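Local coordinates for protein (glyceraldehyde 3-phosphate dehydrogenase) (Sulfolobus solfataricus, PDB 1B7G) that catalyses the phosphorylating oxidation of glyceraldehyde 3-phosphate in glycolysis, using NADP in preference to NAD, at residues A17-K22 with E307-I312. The protein carries 1 engineered substitution. Numbering follows the deposited sequence.
Sequences ADAIIK and ENIDAI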
ATOM      1  N   ALA A  17      11.904  12.731  -5.387  1.00 26.94           N
ATOM      2  CA  ALA A  17      12.467  12.472  -6.730  1.00 29.25           C
ATOM      3  C   ALA A  17      11.375  12.229  -7.744  1.00 27.62           C
ATOM      4  O   ALA A  17      11.371  12.909  -8.795  1.00 29.99           O
ATOM      5  CB  ALA A  17      13.507  11.381  -6.685  1.00 27.30           C
ATOM      6  N   ASP A  18      10.373  11.401  -7.430  1.00 28.29           N
ATOM      7  CA  ASP A  18       9.263  11.176  -8.313  1.00 30.05           C
ATOM      8  C   ASP A  18       8.434  12.435  -8.591  1.00 35.02           C
ATOM      9  O   ASP A  18       8.016  12.633  -9.746  1.00 29.70           O
ATOM     10  CB  ASP A  18       8.353  10.053  -7.842  1.00 33.74           C
ATOM     11  CG  ASP A  18       8.902   8.667  -8.075  1.00 34.89           C
ATOM     12  OD1 ASP A  18       9.985   8.497  -8.677  1.00 34.30           O
ATOM     13  OD2 ASP A  18       8.229   7.711  -7.643  1.00 33.67           O
ATOM     14  N   ALA A  19       8.228  13.296  -7.590  1.00 25.16           N
ATOM     15  CA  ALA A  19       7.484  14.538  -7.841  1.00 31.56           C
ATOM     16  C   ALA A  19       8.253  15.503  -8.746  1.00 27.45           C
ATOM     17  O   ALA A  19       7.625  16.223  -9.539  1.00 27.18           O
ATOM     18  CB  ALA A  19       7.105  15.266  -6.543  1.00 25.56           C
ATOM     19  N   ILE A  20       9.559  15.527  -8.624  1.00 28.38           N
ATOM     20  CA  ILE A  20      10.433  16.365  -9.437  1.00 32.12           C
ATOM     21  C   ILE A  20      10.323  15.945 -10.914  1.00 34.14           C
ATOM     22  O   ILE A  20      10.108  16.782 -11.792  1.00 34.59           O
ATOM     23  CB  ILE A  20      11.877  16.219  -8.983  1.00 34.04           C
ATOM     24  CG1 ILE A  20      12.061  16.950  -7.636  1.00 29.24           C
ATOM     25  CG2 ILE A  20      12.886  16.760 -10.019  1.00 29.55           C
ATOM     26  CD1 ILE A  20      13.351  16.558  -6.974  1.00 33.50           C
ATOM     27  N   ILE A  21      10.264  14.629 -11.115  1.00 36.46           N
ATOM     28  CA  ILE A  21      10.051  14.051 -12.422  1.00 36.86           C
ATOM     29  C   ILE A  21       8.729  14.506 -13.000  1.00 35.28           C
ATOM     30  O   ILE A  21       8.676  14.849 -14.198  1.00 37.43           O
ATOM     31  CB  ILE A  21      10.133  12.508 -12.425  1.00 36.94           C
ATOM     32  CG1 ILE A  21      11.522  12.088 -11.993  1.00 26.68           C
ATOM     33  CG2 ILE A  21       9.816  11.979 -13.827  1.00 40.36           C
ATOM     34  CD1 ILE A  21      11.794  10.607 -11.846  1.00 31.02           C
ATOM     35  N   LYS A  22       7.689  14.649 -12.196  1.00 33.06           N
ATOM     36  CA  LYS A  22       6.403  15.086 -12.703  1.00 34.65           C
ATOM     37  C   LYS A  22       6.290  16.584 -12.922  1.00 31.30           C
ATOM     38  O   LYS A  22       5.259  17.012 -13.462  1.00 36.28           O
ATOM     39  CB  LYS A  22       5.268  14.610 -11.780  1.00 26.73           C
ATOM     40  CG  LYS A  22       5.223  13.086 -11.689  1.00 34.01           C
ATOM     41  CD  LYS A  22       4.031  12.681 -10.817  1.00 42.17           C
ATOM     42  CE  LYS A  22       3.830  11.169 -10.856  1.00 43.54           C
ATOM     43  NZ  LYS A  22       2.595  10.810 -10.113  1.00 47.02           N
ATOM     44  N   GLU A 307       5.128  20.282  -0.515  1.00 27.10           N
ATOM     45  CA  GLU A 307       5.798  21.371   0.136  1.00 27.34           C
ATOM     46  C   GLU A 307       7.236  21.539  -0.352  1.00 24.87           C
ATOM     47  O   GLU A 307       7.696  22.657  -0.589  1.00 24.63           O
ATOM     48  CB  GLU A 307       5.828  21.195   1.692  1.00 26.67           C
ATOM     49  CG  GLU A 307       4.437  20.998   2.287  1.00 28.45           C
ATOM     50  CD  GLU A 307       3.475  22.127   2.001  1.00 26.51           C
ATOM     51  OE1 GLU A 307       3.973  23.262   1.855  1.00 23.44           O
ATOM     52  OE2 GLU A 307       2.246  21.919   1.829  1.00 22.11           O
ATOM     53  N   ASN A 308       7.943  20.431  -0.569  1.00 22.22           N
ATOM     54  CA  ASN A 308       9.319  20.514  -1.054  1.00 21.51           C
ATOM     55  C   ASN A 308       9.341  21.042  -2.505  1.00 27.14           C
ATOM     56  O   ASN A 308      10.256  21.806  -2.867  1.00 27.81           O
ATOM     57  CB  ASN A 308      10.021  19.164  -0.957  1.00 23.58           C
ATOM     58  CG  ASN A 308      10.692  18.884   0.365  1.00 26.46           C
ATOM     59  OD1 ASN A 308      11.847  19.252   0.581  1.00 26.98           O
ATOM     60  ND2 ASN A 308       9.976  18.232   1.272  1.00 27.05           N
ATOM     61  N   ILE A 309       8.330  20.672  -3.296  1.00 20.33           N
ATOM     62  CA  ILE A 309       8.266  21.194  -4.669  1.00 27.08           C
ATOM     63  C   ILE A 309       8.061  22.702  -4.675  1.00 30.04           C
ATOM     64  O   ILE A 309       8.800  23.472  -5.338  1.00 24.66           O
ATOM     65  CB  ILE A 309       7.202  20.473  -5.498  1.00 30.39           C
ATOM     66  CG1 ILE A 309       7.463  18.977  -5.606  1.00 25.32           C
ATOM     67  CG2 ILE A 309       7.166  21.103  -6.919  1.00 27.47           C
ATOM     68  CD1 ILE A 309       8.872  18.589  -6.034  1.00 22.89           C
ATOM     69  N   ASP A 310       7.140  23.224  -3.860  1.00 24.85           N
ATOM     70  CA  ASP A 310       6.952  24.679  -3.781  1.00 24.11           C
ATOM     71  C   ASP A 310       8.156  25.398  -3.243  1.00 26.27           C
ATOM     72  O   ASP A 310       8.482  26.531  -3.680  1.00 27.26           O
ATOM     73  CB  ASP A 310       5.704  24.999  -2.957  1.00 25.19           C
ATOM     74  CG  ASP A 310       4.442  24.509  -3.614  1.00 34.25           C
ATOM     75  OD1 ASP A 310       4.374  24.603  -4.869  1.00 30.37           O
ATOM     76  OD2 ASP A 310       3.510  24.045  -2.919  1.00 28.34           O
ATOM     77  N   ALA A 311       8.852  24.793  -2.269  1.00 25.86           N
ATOM     78  CA  ALA A 311      10.013  25.378  -1.671  1.00 28.71           C
ATOM     79  C   ALA A 311      11.083  25.605  -2.765  1.00 29.72           C
ATOM     80  O   ALA A 311      11.813  26.597  -2.684  1.00 25.94           O
ATOM     81  CB  ALA A 311      10.598  24.587  -0.514  1.00 26.29           C
ATOM     82  N   ILE A 312      11.228  24.646  -3.669  1.00 30.05           N
ATOM     83  CA  ILE A 312      12.183  24.824  -4.773  1.00 30.05           C
ATOM     84  C   ILE A 312      11.806  26.094  -5.534  1.00 23.19           C
ATOM     85  O   ILE A 312      12.622  26.966  -5.757  1.00 29.44           O
ATOM     86  CB  ILE A 312      12.172  23.623  -5.731  1.00 31.21           C
ATOM     87  CG1 ILE A 312      12.869  22.421  -5.075  1.00 29.90           C
ATOM     88  CG2 ILE A 312      12.854  23.976  -7.046  1.00 24.41           C
ATOM     89  CD1 ILE A 312      12.509  21.062  -5.652  1.00 24.99           C
TER
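Ile20 and Ile309 bring the two backbones closest, with 7.1 Å from CA to CA, and one turn of each helix meets the other where the two run across each other. Helix 11-21 is the first helix of the Rossmann-type nucleotide-binding fold, directly following strand 2-7, whereas helix 304-315 comes from the far end of the chain and docks on the same parallel sheet. The evidence for that docking is the surroundings of both segments: Ile20 and Ile312 each touch Val4 of strand 2-7, Ile309 and Ile312 rest on Met26 of strand 26-32, and Ala311 meets strand 133-136.

Across the contact the interaction is wholly apolar and small, burying 125 Å² in total, and it centres on Ile309. Its CG1 stands anti to the carbonyl carbon (chi1 -60°), and a second turn (chi2 -50°) swings CD1 across toward Ile20 instead of extending it further from the backbone. The ethyl branch therefore lies against the methyl of Ala19, with CG1 of Ile309 3.8 Å from CB of Ala19. Both carbons of that branch touch the same methyl, so the chain is met along its flank and not merely by its end. Ile20 approaches differently: its CG1 methylene takes the contact, and its CD1 points away from Ile309. Ile312 approaches one turn further along its helix, but its CD1 stays 4.6 Å from CG1 of Ile20, a looser neighbour.

On other faces of the two helices, Asp18 forms salt bridges with Arg46 and Arg272 of its own chain and with Lys269 of the second subunit, while Glu307 pairs with Arg146 and Arg245. Between the helices, CD1 of Ile309 sits 3.8 Å from CB of Ala19 and 3.9 Å from CG1 of Ile20, the two directions almost at right angles.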